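Local coordinates for GGDEF family protein (Caulobacter vibrioides, PDB 3U2A), which belongs to the GGDEF family and folds as a PAS domain, a class of domain that commonly serves sensing and protein-protein association, at residues A21-L26 / V113-K118. Numbering follows the deposited sequence. Where two conformers were deposited one is given.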
loop_
_atom_site.group_PDB
_atom_site.type_symbol
_atom_site.label_atom_id
_atom_site.label_comp_id
_atom_site.label_asym_id
_atom_site.label_seq_id
_atom_site.Cartn_x
_atom_site.Cartn_y
_atom_site.Cartn_z
ATOM N N ALA A 21 8.060 5.035 -1.849
ATOM C CA ALA A 21 9.128 4.117 -1.458
ATOM C C ALA A 21 8.758 2.671 -1.782
ATOM O O ALA A 21 9.593 1.895 -2.243
ATOM C CB ALA A 21 9.432 4.267 0.016
ATOM N N ALA A 22 7.492 2.333 -1.544
ATOM C CA ALA A 22 6.957 1.009 -1.832
ATOM C C ALA A 22 6.644 0.803 -3.320
ATOM O O ALA A 22 6.505 -0.333 -3.763
ATOM C CB ALA A 22 5.723 0.770 -0.990
ATOM N N ASP A 23 6.559 1.900 -4.081
ATOM C CA ASP A 23 6.151 1.888 -5.498
ATOM C C ASP A 23 4.707 1.415 -5.644
ATOM O O ASP A 23 4.396 0.582 -6.489
ATOM C CB ASP A 23 7.085 1.016 -6.342
ATOM C CG ASP A 23 7.029 1.360 -7.818
ATOM O OD1 ASP A 23 6.756 2.539 -8.133
ATOM O OD2 ASP A 23 7.260 0.454 -8.658
ATOM N N VAL A 24 3.843 1.953 -4.789
ATOM C CA VAL A 24 2.437 1.559 -4.677
ATOM C C VAL A 24 1.551 2.815 -4.826
ATOM O O VAL A 24 2.005 3.934 -4.530
ATOM C CB VAL A 24 2.220 0.854 -3.287
ATOM C CG1 VAL A 24 0.774 0.948 -2.770
ATOM C CG2 VAL A 24 2.704 -0.592 -3.336
ATOM N N ALA A 25 0.299 2.638 -5.242
ATOM C CA ALA A 25 -0.665 3.735 -5.223
ATOM C C ALA A 25 -1.958 3.299 -4.527
ATOM O O ALA A 25 -2.252 2.100 -4.414
ATOM C CB ALA A 25 -0.957 4.260 -6.632
ATOM N N LEU A 26 -2.709 4.273 -4.031
ATOM C CA LEU A 26 -4.012 4.002 -3.452
ATOM C C LEU A 26 -5.081 4.437 -4.449
ATOM O O LEU A 26 -4.871 5.366 -5.219
ATOM C CB LEU A 26 -4.160 4.753 -2.132
ATOM C CG LEU A 26 -3.081 4.509 -1.061
ATOM C CD1 LEU A 26 -3.324 5.372 0.177
ATOM C CD2 LEU A 26 -3.012 3.020 -0.686
ATOM N N VAL A 113 -2.819 -0.502 -5.446
ATOM C CA VAL A 113 -2.334 -1.034 -6.703
ATOM C C VAL A 113 -0.813 -1.091 -6.606
ATOM O O VAL A 113 -0.156 -0.151 -6.118
ATOM C CB VAL A 113 -2.861 -0.260 -7.947
ATOM C CG1 VAL A 113 -2.608 1.235 -7.821
ATOM C CG2 VAL A 113 -2.243 -0.802 -9.215
ATOM N N ALA A 114 -0.270 -2.226 -7.021
ATOM C CA ALA A 114 1.138 -2.523 -6.816
ATOM C C ALA A 114 1.733 -3.154 -8.054
ATOM O O ALA A 114 1.024 -3.813 -8.806
ATOM C CB ALA A 114 1.295 -3.450 -5.630
ATOM N N PRO A 115 3.045 -2.971 -8.265
ATOM C CA PRO A 115 3.676 -3.641 -9.409
ATOM C C PRO A 115 3.870 -5.110 -9.104
ATOM O O PRO A 115 4.310 -5.463 -8.010
ATOM C CB PRO A 115 5.031 -2.940 -9.541
ATOM C CG PRO A 115 5.262 -2.246 -8.275
ATOM C CD PRO A 115 4.011 -2.215 -7.452
ATOM N N GLU A 116 3.532 -5.986 -10.042
ATOM C CA GLU A 116 3.665 -7.408 -9.734
ATOM C C GLU A 116 5.138 -7.878 -9.718
ATOM O O GLU A 116 5.457 -8.951 -9.191
ATOM C CB GLU A 116 2.734 -8.273 -10.596
ATOM C CG GLU A 116 3.306 -8.737 -11.890
ATOM C CD GLU A 116 2.631 -9.994 -12.396
ATOM O OE1 GLU A 116 1.517 -10.317 -11.918
ATOM O OE2 GLU A 116 3.222 -10.655 -13.276
ATOM N N THR A 117 6.024 -7.035 -10.252
ATOM C CA THR A 117 7.469 -7.238 -10.172
ATOM C C THR A 117 7.972 -7.219 -8.718
ATOM O O THR A 117 9.109 -7.614 -8.439
ATOM C CB THR A 117 8.235 -6.211 -11.061
ATOM O OG1 THR A 117 9.571 -6.672 -11.291
ATOM C CG2 THR A 117 8.264 -4.807 -10.434
ATOM N N LYS A 118 7.110 -6.773 -7.803
ATOM C CA LYS A 118 7.431 -6.658 -6.375
ATOM C C LYS A 118 6.375 -7.338 -5.495
ATOM O O LYS A 118 6.700 -7.894 -4.439
ATOM C CB LYS A 118 7.570 -5.186 -5.977
ATOM C CG LYS A 118 8.678 -4.427 -6.708
ATOM C CD LYS A 118 8.391 -2.934 -6.770
ATOM C CE LYS A 118 8.679 -2.240 -5.446
ATOM N NZ LYS A 118 10.056 -1.670 -5.436
HETATM O O HOH W 1 10.146 -1.131 -2.809
#
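Lys-118 reaches back to the end of helix 12-22 without pairing directly with Asp-23, the acid beside it. The two side chains cross at about a right angle, and CE of Lys-118 lies 3.7 Å from CB of Asp-23 while NZ stays 4.8 Å from OD2. A bend at chi3 (77°) sets CE, and chi4 (94°) then places NZ, 2.7 Å from a water that donates to the carbonyl O of Ala-21. An ammonium group placed this way would be expected to suit the partial negative charge of a helix C-terminus; NZ also has a long, weak ion pair with Glu-83 of the second subunit.

Asp-23 ends the helix as the C-prime residue of a Schellman motif, with positive phi. Its CG stands anti to the backbone N (chi1 -159°), and OD2 comes within 3.4 Å of CG of Pro-115. On the same proline, CD lies 3.0 Å from the carbonyl O of Asp-23, a tight approach to an oxygen that, like Ala-22 O, 3.3 Å from Lys-118 CE, is buried here with no hydrogen-bonding partner in the model.

Farther along, Val-24 CG2 rests against CB of Ala-114, and the two segments then pair through one antiparallel bridge. Ala-25 N donates to Val-113 O at 3.0 Å and Val-113 N to Ala-25 O at 2.9 Å, and CB of Ala-25 meets CG1 of Val-113. The chain leaves the helix at Asp-23 and, through Val-24, enters strand 25-30: an inner strand, the first, paired with the last in the antiparallel 2-1-5-4-3 sheet of a PAS fold.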